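Local atomic coordinates of helicase of the snf2/rad54 family (Sulfolobus solfataricus, PDB entry 1Z5Z), a protein that forms the C-terminal domain of a SWI2/SNF2 ATPase core that probably couples ATP hydrolysis to movement along double-stranded DNA, as in its relatives. Residues Lys46-Asn51 with Leu72-Gln77. Residues are numbered along the deposited sequence; the frame is centred on the assembly and turned at random.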
ATOM      1  N   LYS A  46      -9.123  -9.879  10.659  1.00 41.39           N
ATOM      2  CA  LYS A  46     -10.422 -10.218  11.221  1.00 42.54           C
ATOM      3  C   LYS A  46     -10.622  -9.708  12.655  1.00 41.33           C
ATOM      4  O   LYS A  46     -11.672  -9.159  12.992  1.00 45.13           O
ATOM      5  CB  LYS A  46     -10.642 -11.744  11.165  1.00 48.18           C
ATOM      6  CG  LYS A  46     -12.102 -12.144  11.456  1.00 55.33           C
ATOM      7  CD  LYS A  46     -12.340 -13.611  11.149  1.00 61.24           C
ATOM      8  CE  LYS A  46     -13.746 -14.057  11.558  1.00 62.50           C
ATOM      9  NZ  LYS A  46     -13.781 -15.565  11.625  1.00 67.93           N
ATOM     10  N   ALA A  47      -9.613  -9.862  13.492  1.00 37.84           N
ATOM     11  CA  ALA A  47      -9.733  -9.411  14.860  1.00 37.79           C
ATOM     12  C   ALA A  47     -10.054  -7.936  14.929  1.00 40.41           C
ATOM     13  O   ALA A  47     -10.982  -7.523  15.631  1.00 43.73           O
ATOM     14  CB  ALA A  47      -8.452  -9.704  15.612  1.00 36.09           C
ATOM     15  N   GLU A  48      -9.289  -7.127  14.199  1.00 40.65           N
ATOM     16  CA  GLU A  48      -9.473  -5.679  14.194  1.00 37.63           C
ATOM     17  C   GLU A  48     -10.852  -5.291  13.659  1.00 39.65           C
ATOM     18  O   GLU A  48     -11.467  -4.310  14.114  1.00 38.92           O
ATOM     19  CB  GLU A  48      -8.355  -5.036  13.345  1.00 37.17           C
ATOM     20  CG  GLU A  48      -8.398  -3.517  13.232  1.00 41.55           C
ATOM     21  CD  GLU A  48      -8.506  -2.798  14.604  1.00 43.15           C
ATOM     22  OE1 GLU A  48      -7.902  -3.275  15.583  1.00 38.70           O
ATOM     23  OE2 GLU A  48      -9.199  -1.756  14.688  1.00 42.99           O
ATOM     24  N   VAL A  49     -11.357  -6.048  12.690  1.00 35.77           N
ATOM     25  CA  VAL A  49     -12.675  -5.717  12.159  1.00 37.14           C
ATOM     26  C   VAL A  49     -13.725  -6.036  13.224  1.00 39.54           C
ATOM     27  O   VAL A  49     -14.724  -5.323  13.356  1.00 40.19           O
ATOM     28  CB  VAL A  49     -12.985  -6.502  10.831  1.00 32.21           C
ATOM     29  CG1 VAL A  49     -14.504  -6.522  10.582  1.00 33.26           C
ATOM     30  CG2 VAL A  49     -12.227  -5.834   9.642  1.00 30.97           C
ATOM     31  N   GLU A  50     -13.489  -7.105  13.983  1.00 43.77           N
ATOM     32  CA  GLU A  50     -14.412  -7.494  15.048  1.00 49.53           C
ATOM     33  C   GLU A  50     -14.319  -6.486  16.193  1.00 50.86           C
ATOM     34  O   GLU A  50     -15.337  -6.078  16.756  1.00 51.31           O
ATOM     35  CB  GLU A  50     -14.129  -8.934  15.506  1.00 52.99           C
ATOM     36  CG  GLU A  50     -14.743  -9.912  14.514  1.00 60.39           C
ATOM     37  CD  GLU A  50     -14.648 -11.363  14.924  1.00 68.51           C
ATOM     38  OE1 GLU A  50     -13.538 -11.935  14.840  1.00 71.73           O
ATOM     39  OE2 GLU A  50     -15.695 -11.937  15.326  1.00 72.32           O
ATOM     40  N   ASN A  51     -13.108  -6.049  16.510  1.00 49.71           N
ATOM     41  CA  ASN A  51     -12.962  -5.042  17.545  1.00 49.71           C
ATOM     42  C   ASN A  51     -13.727  -3.762  17.131  1.00 49.21           C
ATOM     43  O   ASN A  51     -14.497  -3.216  17.916  1.00 50.19           O
ATOM     44  CB  ASN A  51     -11.477  -4.763  17.815  1.00 52.75           C
ATOM     45  CG  ASN A  51     -10.792  -5.920  18.581  1.00 60.91           C
ATOM     46  OD1 ASN A  51     -11.456  -6.696  19.284  1.00 65.31           O
ATOM     47  ND2 ASN A  51      -9.468  -6.027  18.457  1.00 61.26           N
ATOM     48  N   LEU A  72      -9.232   1.795  10.182  1.00 32.50           N
ATOM     49  CA  LEU A  72      -8.761   1.867   8.799  1.00 34.33           C
ATOM     50  C   LEU A  72      -7.238   1.839   8.724  1.00 36.44           C
ATOM     51  O   LEU A  72      -6.629   1.132   7.912  1.00 34.50           O
ATOM     52  CB  LEU A  72      -9.292   3.138   8.151  1.00 36.15           C
ATOM     53  CG  LEU A  72     -10.540   2.947   7.289  1.00 42.78           C
ATOM     54  CD1 LEU A  72     -11.384   1.775   7.805  1.00 43.95           C
ATOM     55  CD2 LEU A  72     -11.306   4.241   7.226  1.00 40.28           C
ATOM     56  N   LEU A  73      -6.609   2.584   9.622  1.00 35.80           N
ATOM     57  CA  LEU A  73      -5.164   2.647   9.655  1.00 34.89           C
ATOM     58  C   LEU A  73      -4.570   1.276   9.945  1.00 35.50           C
ATOM     59  O   LEU A  73      -3.645   0.826   9.251  1.00 33.94           O
ATOM     60  CB  LEU A  73      -4.708   3.636  10.735  1.00 35.05           C
ATOM     61  CG  LEU A  73      -3.196   3.764  10.947  1.00 41.21           C
ATOM     62  CD1 LEU A  73      -2.529   4.191   9.644  1.00 42.07           C
ATOM     63  CD2 LEU A  73      -2.903   4.798  12.069  1.00 44.14           C
ATOM     64  N   LYS A  74      -5.053   0.616  10.997  1.00 33.50           N
ATOM     65  CA  LYS A  74      -4.505  -0.688  11.315  1.00 31.79           C
ATOM     66  C   LYS A  74      -4.705  -1.720  10.193  1.00 29.45           C
ATOM     67  O   LYS A  74      -3.808  -2.516   9.918  1.00 30.17           O
ATOM     68  CB  LYS A  74      -5.085  -1.228  12.613  1.00 39.38           C
ATOM     69  CG  LYS A  74      -4.438  -0.668  13.886  1.00 48.18           C
ATOM     70  CD  LYS A  74      -5.080  -1.400  15.074  1.00 54.65           C
ATOM     71  CE  LYS A  74      -4.463  -1.060  16.407  1.00 58.77           C
ATOM     72  NZ  LYS A  74      -5.338  -1.634  17.474  1.00 64.01           N
ATOM     73  N   LEU A  75      -5.877  -1.727   9.579  1.00 29.41           N
ATOM     74  CA  LEU A  75      -6.151  -2.654   8.492  1.00 31.36           C
ATOM     75  C   LEU A  75      -5.200  -2.396   7.292  1.00 34.46           C
ATOM     76  O   LEU A  75      -4.709  -3.335   6.669  1.00 33.46           O
ATOM     77  CB  LEU A  75      -7.597  -2.529   8.030  1.00 30.49           C
ATOM     78  CG  LEU A  75      -8.693  -2.817   9.075  1.00 32.79           C
ATOM     79  CD1 LEU A  75     -10.032  -2.470   8.453  1.00 32.22           C
ATOM     80  CD2 LEU A  75      -8.663  -4.282   9.523  1.00 29.18           C
ATOM     81  N   LYS A  76      -4.945  -1.127   6.973  1.00 34.22           N
ATOM     82  CA  LYS A  76      -4.062  -0.817   5.870  1.00 31.82           C
ATOM     83  C   LYS A  76      -2.686  -1.306   6.188  1.00 34.37           C
ATOM     84  O   LYS A  76      -1.963  -1.776   5.303  1.00 32.41           O
ATOM     85  CB  LYS A  76      -4.024   0.671   5.592  1.00 29.50           C
ATOM     86  CG  LYS A  76      -5.279   1.266   4.964  1.00 41.02           C
ATOM     87  CD  LYS A  76      -5.041   2.784   4.846  1.00 41.12           C
ATOM     88  CE  LYS A  76      -6.205   3.551   4.256  1.00 52.36           C
ATOM     89  NZ  LYS A  76      -5.909   5.045   4.358  1.00 53.14           N
ATOM     90  N   GLN A  77      -2.301  -1.227   7.460  1.00 30.88           N
ATOM     91  CA  GLN A  77      -0.971  -1.696   7.809  1.00 33.34           C
ATOM     92  C   GLN A  77      -0.879  -3.223   7.801  1.00 31.42           C
ATOM     93  O   GLN A  77       0.118  -3.769   7.367  1.00 31.83           O
ATOM     94  CB  GLN A  77      -0.562  -1.163   9.180  1.00 29.07           C
ATOM     95  CG  GLN A  77      -0.334   0.357   9.178  1.00 36.48           C
ATOM     96  CD  GLN A  77      -0.056   0.878  10.599  1.00 42.58           C
ATOM     97  OE1 GLN A  77       1.056   1.284  10.915  1.00 42.60           O
ATOM     98  NE2 GLN A  77      -1.067   0.820  11.458  1.00 43.21           N
TER
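Leu75 puts one methyl, CD2, against two residues of helix 39-55 at once: it lies 3.8 Å from CG of Glu48 and 3.9 Å from CG2 of Val49. That is the tight part of the contact. Leu75 starts out along the flank of its helix, but with CG anti to the carbonyl carbon (chi1 -60°) its branched end swings back across the gap. Its other methyl, CD1, stands at 4.2 Å from Val49 CG2, and the valine and leucine side chains meet at about a right angle.

The solvent side is polar and more open: Lys74 is exposed and Glu48 only partly buried. The Glu48 chain reaches straight across, then bends at chi2 (51°), and it crosses the extended Lys74 side chain at about a right angle. OE1 sits over the lysine methylenes, 3.4 Å from CD, while its salt bridge to NZ, at 3.6 Å, is the loose element. The second oxygen, OE2, is hydrogen-bonded to Thr71 OG1, one turn back from Leu75 on helix 61-78, and this probably anchors the carboxylate more firmly than the exposed lysine does.

Glu48 and Leu75 also mark where the two backbones come nearest, with the segment axes 9.9 Å apart and running antiparallel at 171°. The pair joins two consecutive helices of a helical hairpin, which follows strand 29-35 at one edge of the parallel sheet. Ile264 of helix 257-264 covers Leu75 and Leu72, while Leu85 of helix 83-86 packs against Lys74.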